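Local coordinates for Two-component system sensor histidine kinase (Bacteroides thetaiotaomicron, PDB 3OTT), which probably senses saccharides through its extracellular beta-propeller region and relays the signal as a histidine kinase joined to a DNA-binding transcription regulator, at residues 136-149 and 163-177. Sequence-based numbering, arbitrary orientation.
Sequences FDTRRNGLPNNTIY and TYNGLCRYIPSNGKF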
ATOM      1  N   PHE B 136       7.667   1.622  34.166  1.00 25.28           N
ATOM      2  CA  PHE B 136       8.956   2.203  33.863  1.00 26.46           C
ATOM      3  C   PHE B 136       9.204   3.334  34.790  1.00 27.86           C
ATOM      4  O   PHE B 136       8.330   4.189  35.003  1.00 28.30           O
ATOM      5  CB  PHE B 136       8.988   2.732  32.432  1.00 26.51           C
ATOM      6  CG  PHE B 136       8.899   1.655  31.413  1.00 28.31           C
ATOM      7  CD1 PHE B 136       7.654   1.221  30.953  1.00 26.42           C
ATOM      8  CD2 PHE B 136      10.051   1.008  30.981  1.00 27.72           C
ATOM      9  CE1 PHE B 136       7.557   0.185  30.075  1.00 26.70           C
ATOM     10  CE2 PHE B 136       9.953  -0.016  30.070  1.00 27.60           C
ATOM     11  CZ  PHE B 136       8.719  -0.422  29.618  1.00 29.37           C
ATOM     12  N   ASP B 137      10.408   3.392  35.340  1.00 29.53           N
ATOM     13  CA  ASP B 137      10.639   4.515  36.234  1.00 31.13           C
ATOM     14  C   ASP B 137      12.002   5.221  36.171  1.00 30.93           C
ATOM     15  O   ASP B 137      12.863   4.950  35.317  1.00 29.52           O
ATOM     16  CB  ASP B 137      10.219   4.147  37.673  1.00 32.23           C
ATOM     17  CG  ASP B 137      11.307   3.410  38.443  1.00 36.68           C
ATOM     18  OD1 ASP B 137      11.958   2.479  37.909  1.00 41.36           O
ATOM     19  OD2 ASP B 137      11.507   3.794  39.616  1.00 45.53           O
ATOM     20  N   THR B 138      12.146   6.137  37.113  1.00 31.77           N
ATOM     21  CA  THR B 138      13.343   6.952  37.314  1.00 33.10           C
ATOM     22  C   THR B 138      14.615   6.137  37.658  1.00 34.12           C
ATOM     23  O   THR B 138      15.630   6.234  36.995  1.00 34.05           O
ATOM     24  CB  THR B 138      12.956   8.057  38.348  1.00 32.86           C
ATOM     25  OG1 THR B 138      13.402   9.323  37.886  1.00 35.23           O
ATOM     26  CG2 THR B 138      13.442   7.784  39.736  1.00 32.64           C
ATOM     27  N   ARG B 139      14.516   5.290  38.668  1.00 36.30           N
ATOM     28  CA  ARG B 139      15.604   4.452  39.155  1.00 38.53           C
ATOM     29  C   ARG B 139      15.961   3.263  38.257  1.00 39.12           C
ATOM     30  O   ARG B 139      17.132   3.101  37.882  1.00 40.01           O
ATOM     31  CB  ARG B 139      15.247   3.974  40.552  1.00 39.57           C
ATOM     32  CG  ARG B 139      15.513   5.077  41.549  1.00 44.05           C
ATOM     33  CD  ARG B 139      14.694   5.022  42.840  1.00 51.79           C
ATOM     34  NE  ARG B 139      14.630   6.370  43.439  1.00 56.38           N
ATOM     35  CZ  ARG B 139      15.627   6.955  44.112  1.00 58.07           C
ATOM     36  NH1 ARG B 139      16.783   6.316  44.307  1.00 58.86           N
ATOM     37  NH2 ARG B 139      15.468   8.187  44.593  1.00 59.44           N
ATOM     38  N   ARG B 140      14.967   2.446  37.885  1.00 38.85           N
ATOM     39  CA  ARG B 140      15.255   1.285  37.030  1.00 39.15           C
ATOM     40  C   ARG B 140      15.556   1.657  35.567  1.00 37.32           C
ATOM     41  O   ARG B 140      16.337   0.978  34.924  1.00 37.88           O
ATOM     42  CB  ARG B 140      14.128   0.246  37.065  1.00 39.61           C
ATOM     43  CG  ARG B 140      13.780  -0.245  38.447  1.00 43.59           C
ATOM     44  CD  ARG B 140      13.074  -1.583  38.403  1.00 46.21           C
ATOM     45  NE  ARG B 140      12.252  -1.730  39.594  1.00 48.28           N
ATOM     46  CZ  ARG B 140      10.924  -1.602  39.621  1.00 48.24           C
ATOM     47  NH1 ARG B 140      10.253  -1.373  38.496  1.00 46.51           N
ATOM     48  NH2 ARG B 140      10.269  -1.742  40.778  1.00 46.17           N
ATOM     49  N   ASN B 141      14.957   2.728  35.049  1.00 34.62           N
ATOM     50  CA  ASN B 141      15.019   2.959  33.597  1.00 32.16           C
ATOM     51  C   ASN B 141      15.694   4.274  33.122  1.00 30.90           C
ATOM     52  O   ASN B 141      15.887   4.460  31.920  1.00 30.28           O
ATOM     53  CB  ASN B 141      13.653   2.715  32.939  1.00 30.36           C
ATOM     54  CG  ASN B 141      12.964   1.422  33.444  1.00 31.92           C
ATOM     55  OD1 ASN B 141      12.331   1.406  34.518  1.00 31.72           O
ATOM     56  ND2 ASN B 141      13.076   0.342  32.658  1.00 31.33           N
ATOM     57  N   GLY B 142      16.096   5.134  34.056  1.00 30.11           N
ATOM     58  CA  GLY B 142      16.748   6.421  33.729  1.00 29.32           C
ATOM     59  C   GLY B 142      15.757   7.447  33.186  1.00 28.15           C
ATOM     60  O   GLY B 142      16.130   8.345  32.427  1.00 29.17           O
ATOM     61  N   LEU B 143      14.481   7.324  33.538  1.00 26.74           N
ATOM     62  CA  LEU B 143      13.536   8.391  33.188  1.00 24.74           C
ATOM     63  C   LEU B 143      13.958   9.697  33.861  1.00 25.10           C
ATOM     64  O   LEU B 143      14.456   9.669  34.980  1.00 25.07           O
ATOM     65  CB  LEU B 143      12.128   8.013  33.602  1.00 24.33           C
ATOM     66  CG  LEU B 143      11.308   7.186  32.631  1.00 21.93           C
ATOM     67  CD1 LEU B 143       9.953   6.978  33.264  1.00 20.64           C
ATOM     68  CD2 LEU B 143      11.176   7.904  31.275  1.00 18.29           C
ATOM     69  N   PRO B 144      13.799  10.851  33.179  1.00 24.44           N
ATOM     70  CA  PRO B 144      14.231  12.072  33.904  1.00 24.04           C
ATOM     71  C   PRO B 144      13.250  12.422  35.054  1.00 23.58           C
ATOM     72  O   PRO B 144      13.654  12.999  36.061  1.00 22.95           O
ATOM     73  CB  PRO B 144      14.315  13.159  32.806  1.00 22.90           C
ATOM     74  CG  PRO B 144      13.545  12.609  31.640  1.00 23.32           C
ATOM     75  CD  PRO B 144      13.518  11.107  31.757  1.00 24.02           C
ATOM     76  N   ASN B 145      11.992  11.993  34.930  1.00 23.00           N
ATOM     77  CA  ASN B 145      10.959  12.267  35.940  1.00 23.05           C
ATOM     78  C   ASN B 145       9.832  11.226  35.709  1.00 22.07           C
ATOM     79  O   ASN B 145       9.763  10.662  34.641  1.00 21.51           O
ATOM     80  CB  ASN B 145      10.520  13.746  35.829  1.00 22.72           C
ATOM     81  CG  ASN B 145       9.670  14.220  36.997  1.00 27.11           C
ATOM     82  OD1 ASN B 145       8.479  13.908  37.062  1.00 31.52           O
ATOM     83  ND2 ASN B 145      10.255  15.000  37.911  1.00 25.81           N
ATOM     84  N   ASN B 146       9.052  10.889  36.735  1.00 21.62           N
ATOM     85  CA  ASN B 146       7.912   9.953  36.640  1.00 21.23           C
ATOM     86  C   ASN B 146       6.597  10.636  36.262  1.00 19.43           C
ATOM     87  O   ASN B 146       5.623   9.951  35.995  1.00 18.41           O
ATOM     88  CB  ASN B 146       7.700   9.239  37.989  1.00 21.83           C
ATOM     89  CG  ASN B 146       8.901   8.341  38.364  1.00 27.38           C
ATOM     90  OD1 ASN B 146       9.402   7.544  37.523  1.00 28.06           O
ATOM     91  ND2 ASN B 146       9.397   8.491  39.611  1.00 28.81           N
ATOM     92  N   THR B 147       6.562  11.973  36.268  1.00 17.58           N
ATOM     93  CA  THR B 147       5.408  12.711  35.746  1.00 15.91           C
ATOM     94  C   THR B 147       5.456  12.879  34.226  1.00 15.66           C
ATOM     95  O   THR B 147       6.250  13.671  33.723  1.00 15.66           O
ATOM     96  CB  THR B 147       5.233  14.049  36.448  1.00 15.56           C
ATOM     97  OG1 THR B 147       5.028  13.792  37.834  1.00 16.21           O
ATOM     98  CG2 THR B 147       3.967  14.792  35.955  1.00 17.57           C
ATOM     99  N   ILE B 148       4.575  12.166  33.518  1.00 14.43           N
ATOM    100  CA  ILE B 148       4.547  12.088  32.070  1.00 14.14           C
ATOM    101  C   ILE B 148       3.426  12.922  31.502  1.00 15.86           C
ATOM    102  O   ILE B 148       2.267  12.746  31.911  1.00 16.62           O
ATOM    103  CB  ILE B 148       4.271  10.635  31.625  1.00 13.81           C
ATOM    104  CG1 ILE B 148       5.148   9.643  32.388  1.00 13.43           C
ATOM    105  CG2 ILE B 148       4.474  10.469  30.107  1.00 13.14           C
ATOM    106  CD1 ILE B 148       6.679   9.919  32.296  1.00 15.39           C
ATOM    107  N   TYR B 149       3.739  13.811  30.556  1.00 16.50           N
ATOM    108  CA  TYR B 149       2.694  14.617  29.906  1.00 16.92           C
ATOM    109  C   TYR B 149       2.409  14.265  28.453  1.00 16.52           C
ATOM    110  O   TYR B 149       1.384  14.624  27.937  1.00 15.87           O
ATOM    111  CB  TYR B 149       2.991  16.135  29.989  1.00 16.34           C
ATOM    112  CG  TYR B 149       3.017  16.663  31.377  1.00 16.61           C
ATOM    113  CD1 TYR B 149       1.944  16.423  32.266  1.00 17.60           C
ATOM    114  CD2 TYR B 149       4.070  17.426  31.805  1.00 17.43           C
ATOM    115  CE1 TYR B 149       1.944  16.939  33.536  1.00 18.12           C
ATOM    116  CE2 TYR B 149       4.113  17.913  33.081  1.00 21.53           C
ATOM    117  CZ  TYR B 149       3.033  17.687  33.952  1.00 20.57           C
ATOM    118  OH  TYR B 149       3.097  18.183  35.231  1.00 18.34           O
ATOM    119  N   THR B 163       8.181  14.804  29.767  1.00 16.70           N
ATOM    120  CA  THR B 163       7.927  14.724  31.186  1.00 17.43           C
ATOM    121  C   THR B 163       7.941  16.102  31.848  1.00 19.31           C
ATOM    122  O   THR B 163       8.156  17.119  31.199  1.00 20.01           O
ATOM    123  CB  THR B 163       8.971  13.827  31.937  1.00 17.89           C
ATOM    124  OG1 THR B 163      10.206  14.525  32.149  1.00 15.85           O
ATOM    125  CG2 THR B 163       9.186  12.416  31.284  1.00 13.62           C
ATOM    126  N   TYR B 164       7.689  16.103  33.152  1.00 19.89           N
ATOM    127  CA  TYR B 164       7.812  17.271  33.992  1.00 21.45           C
ATOM    128  C   TYR B 164       9.236  17.862  33.870  1.00 22.11           C
ATOM    129  O   TYR B 164       9.411  19.072  33.932  1.00 21.63           O
ATOM    130  CB  TYR B 164       7.512  16.862  35.441  1.00 21.98           C
ATOM    131  CG  TYR B 164       7.571  17.973  36.413  1.00 25.73           C
ATOM    132  CD1 TYR B 164       8.561  18.014  37.386  1.00 30.20           C
ATOM    133  CD2 TYR B 164       6.661  19.009  36.359  1.00 30.79           C
ATOM    134  CE1 TYR B 164       8.651  19.052  38.267  1.00 30.05           C
ATOM    135  CE2 TYR B 164       6.751  20.064  37.248  1.00 32.03           C
ATOM    136  CZ  TYR B 164       7.751  20.075  38.201  1.00 33.42           C
ATOM    137  OH  TYR B 164       7.815  21.135  39.115  1.00 38.42           O
ATOM    138  N   ASN B 165      10.246  17.013  33.716  1.00 22.33           N
ATOM    139  CA  ASN B 165      11.590  17.538  33.574  1.00 24.50           C
ATOM    140  C   ASN B 165      12.290  17.029  32.310  1.00 23.47           C
ATOM    141  O   ASN B 165      13.362  16.400  32.361  1.00 25.06           O
ATOM    142  CB  ASN B 165      12.446  17.318  34.861  1.00 25.67           C
ATOM    143  CG  ASN B 165      13.791  18.099  34.817  1.00 30.39           C
ATOM    144  OD1 ASN B 165      13.866  19.247  34.317  1.00 29.19           O
ATOM    145  ND2 ASN B 165      14.848  17.468  35.321  1.00 31.63           N
ATOM    146  N   GLY B 166      11.703  17.305  31.164  1.00 21.93           N
ATOM    147  CA  GLY B 166      12.462  17.114  29.917  1.00 20.99           C
ATOM    148  C   GLY B 166      12.059  15.942  29.040  1.00 19.96           C
ATOM    149  O   GLY B 166      11.093  15.202  29.329  1.00 20.08           O
ATOM    150  N   LEU B 167      12.823  15.775  27.966  1.00 18.99           N
ATOM    151  CA  LEU B 167      12.526  14.823  26.930  1.00 17.58           C
ATOM    152  C   LEU B 167      13.530  13.695  26.924  1.00 18.18           C
ATOM    153  O   LEU B 167      14.739  13.898  27.091  1.00 19.24           O
ATOM    154  CB  LEU B 167      12.586  15.533  25.601  1.00 17.19           C
ATOM    155  CG  LEU B 167      12.219  14.752  24.341  1.00 18.06           C
ATOM    156  CD1 LEU B 167      10.741  14.409  24.270  1.00 13.54           C
ATOM    157  CD2 LEU B 167      12.665  15.588  23.154  1.00 18.11           C
ATOM    158  N   CYS B 168      13.033  12.501  26.677  1.00 17.37           N
ATOM    159  CA  CYS B 168      13.870  11.385  26.545  1.00 18.08           C
ATOM    160  C   CYS B 168      13.271  10.444  25.518  1.00 19.01           C
ATOM    161  O   CYS B 168      12.155  10.645  25.037  1.00 18.00           O
ATOM    162  CB  CYS B 168      14.023  10.735  27.889  1.00 18.56           C
ATOM    163  SG  CYS B 168      12.580   9.927  28.505  1.00 20.92           S
ATOM    164  N   ARG B 169      14.028   9.408  25.198  1.00 19.87           N
ATOM    165  CA  ARG B 169      13.701   8.499  24.139  1.00 20.83           C
ATOM    166  C   ARG B 169      13.952   7.068  24.564  1.00 21.20           C
ATOM    167  O   ARG B 169      15.042   6.737  25.018  1.00 23.26           O
ATOM    168  CB  ARG B 169      14.543   8.806  22.904  1.00 20.40           C
ATOM    169  CG  ARG B 169      14.291   7.802  21.801  1.00 24.73           C
ATOM    170  CD  ARG B 169      14.983   8.165  20.501  1.00 30.49           C
ATOM    171  NE  ARG B 169      16.417   8.392  20.634  1.00 34.11           N
ATOM    172  CZ  ARG B 169      17.131   9.111  19.772  1.00 34.92           C
ATOM    173  NH1 ARG B 169      16.548   9.679  18.713  1.00 33.94           N
ATOM    174  NH2 ARG B 169      18.418   9.281  19.985  1.00 36.98           N
ATOM    175  N   TYR B 170      12.980   6.186  24.362  1.00 20.81           N
ATOM    176  CA  TYR B 170      13.181   4.790  24.779  1.00 20.79           C
ATOM    177  C   TYR B 170      14.281   4.037  24.024  1.00 20.37           C
ATOM    178  O   TYR B 170      14.395   4.138  22.792  1.00 19.44           O
ATOM    179  CB  TYR B 170      11.899   4.040  24.581  1.00 20.87           C
ATOM    180  CG  TYR B 170      11.865   2.663  25.141  1.00 21.20           C
ATOM    181  CD1 TYR B 170      12.309   2.391  26.431  1.00 21.42           C
ATOM    182  CD2 TYR B 170      11.345   1.635  24.381  1.00 20.49           C
ATOM    183  CE1 TYR B 170      12.225   1.083  26.937  1.00 27.04           C
ATOM    184  CE2 TYR B 170      11.223   0.360  24.879  1.00 22.46           C
ATOM    185  CZ  TYR B 170      11.664   0.072  26.139  1.00 24.15           C
ATOM    186  OH  TYR B 170      11.543  -1.233  26.597  1.00 27.22           O
ATOM    187  N   ILE B 171      15.035   3.244  24.774  1.00 21.38           N
ATOM    188  CA  ILE B 171      16.067   2.370  24.214  1.00 24.53           C
ATOM    189  C   ILE B 171      15.630   0.898  24.370  1.00 25.51           C
ATOM    190  O   ILE B 171      15.814   0.314  25.424  1.00 26.81           O
ATOM    191  CB  ILE B 171      17.443   2.602  24.895  1.00 25.52           C
ATOM    192  CG1 ILE B 171      17.719   4.115  25.040  1.00 24.83           C
ATOM    193  CG2 ILE B 171      18.545   1.842  24.115  1.00 24.66           C
ATOM    194  CD1 ILE B 171      18.985   4.517  26.003  1.00 31.43           C
ATOM    195  N   PRO B 172      15.021   0.308  23.340  1.00 26.11           N
ATOM    196  CA  PRO B 172      14.569  -1.061  23.602  1.00 28.68           C
ATOM    197  C   PRO B 172      15.704  -2.098  23.698  1.00 31.29           C
ATOM    198  O   PRO B 172      15.433  -3.216  24.071  1.00 32.86           O
ATOM    199  CB  PRO B 172      13.595  -1.368  22.455  1.00 27.95           C
ATOM    200  CG  PRO B 172      14.080  -0.474  21.292  1.00 27.36           C
ATOM    201  CD  PRO B 172      14.714   0.767  21.976  1.00 26.46           C
ATOM    202  N   SER B 173      16.948  -1.725  23.420  1.00 33.84           N
ATOM    203  CA  SER B 173      18.124  -2.622  23.657  1.00 36.62           C
ATOM    204  C   SER B 173      18.169  -3.106  25.082  1.00 37.57           C
ATOM    205  O   SER B 173      18.241  -4.297  25.354  1.00 38.62           O
ATOM    206  CB  SER B 173      19.438  -1.870  23.461  1.00 36.38           C
ATOM    207  OG  SER B 173      19.695  -1.729  22.105  1.00 38.42           O
ATOM    208  N   ASN B 174      18.143  -2.145  25.996  1.00 37.79           N
ATOM    209  CA  ASN B 174      18.399  -2.420  27.385  1.00 38.12           C
ATOM    210  C   ASN B 174      17.222  -1.979  28.242  1.00 37.07           C
ATOM    211  O   ASN B 174      17.289  -2.076  29.457  1.00 38.72           O
ATOM    212  CB  ASN B 174      19.669  -1.693  27.813  1.00 38.80           C
ATOM    213  CG  ASN B 174      19.556  -0.196  27.629  1.00 41.66           C
ATOM    214  OD1 ASN B 174      18.470   0.325  27.348  1.00 46.42           O
ATOM    215  ND2 ASN B 174      20.662   0.510  27.780  1.00 44.82           N
ATOM    216  N   GLY B 175      16.156  -1.464  27.628  1.00 35.05           N
ATOM    217  CA  GLY B 175      14.992  -1.033  28.390  1.00 32.31           C
ATOM    218  C   GLY B 175      15.156   0.269  29.193  1.00 30.70           C
ATOM    219  O   GLY B 175      14.419   0.495  30.170  1.00 30.62           O
ATOM    220  N   LYS B 176      16.092   1.125  28.784  1.00 27.89           N
ATOM    221  CA  LYS B 176      16.302   2.382  29.462  1.00 26.82           C
ATOM    222  C   LYS B 176      15.901   3.598  28.602  1.00 24.60           C
ATOM    223  O   LYS B 176      15.471   3.462  27.485  1.00 22.80           O
ATOM    224  CB  LYS B 176      17.766   2.512  29.875  1.00 28.72           C
ATOM    225  CG  LYS B 176      18.209   1.575  30.962  1.00 33.28           C
ATOM    226  CD  LYS B 176      19.480   2.201  31.604  1.00 39.88           C
ATOM    227  CE  LYS B 176      20.302   1.164  32.421  1.00 43.49           C
ATOM    228  NZ  LYS B 176      19.539   0.742  33.635  1.00 48.25           N
ATOM    229  N   PHE B 177      16.081   4.796  29.121  1.00 23.78           N
ATOM    230  CA  PHE B 177      15.735   5.956  28.359  1.00 23.60           C
ATOM    231  C   PHE B 177      16.922   6.891  28.163  1.00 23.73           C
ATOM    232  O   PHE B 177      17.583   7.250  29.089  1.00 21.85           O
ATOM    233  CB  PHE B 177      14.552   6.699  29.017  1.00 21.76           C
ATOM    234  CG  PHE B 177      13.279   5.902  29.006  1.00 22.36           C
ATOM    235  CD1 PHE B 177      13.064   4.893  29.956  1.00 21.62           C
ATOM    236  CD2 PHE B 177      12.288   6.153  28.048  1.00 20.01           C
ATOM    237  CE1 PHE B 177      11.913   4.143  29.917  1.00 19.50           C
ATOM    238  CE2 PHE B 177      11.101   5.430  28.034  1.00 17.12           C
ATOM    239  CZ  PHE B 177      10.921   4.412  28.965  1.00 18.01           C
TER
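Asn141 and Phe177 fasten the connection between two propeller blades onto the outer strand of the second. From Asn141, CB rests 3.7 Å from Phe177 CD1, CG lies 3.7 Å from Gly175 O, and ND2 donates to Gly175 O at 2.8 Å, almost straight (176°) and in the plane of the Asn141 amide. OD1 accepts from Asp137 N, so both ends of the amide are engaged and its rotation is fixed. Alongside, Phe177 N donates to Asn141 O. The Phe177 ring takes Leu143 CD2 over one face, Tyr170 CD1 over the opposite face nearer the rim, and presents its edge to Phe136's face in an offset edge-to-face pair. Pro144 CD touches Cys168 SG at 3.6 Å. With chi1 at 78°, Thr163 OG1 is tucked against both its backbone N and carbonyl carbon, accepting from Asn165 N in an ST turn and donating to Gly166 O; CG2 meets Ile148 CD1. A valine here would probably leave Asn165 N without its acceptor and Gly166 O without the hydroxyl's bond, loosening the ST turn. Tyr164 N donates to Thr147 O. The interblade connection is thus held by polar bonds at both ends, with an apolar middle of Leu143, Pro144, Cys168 and Phe177.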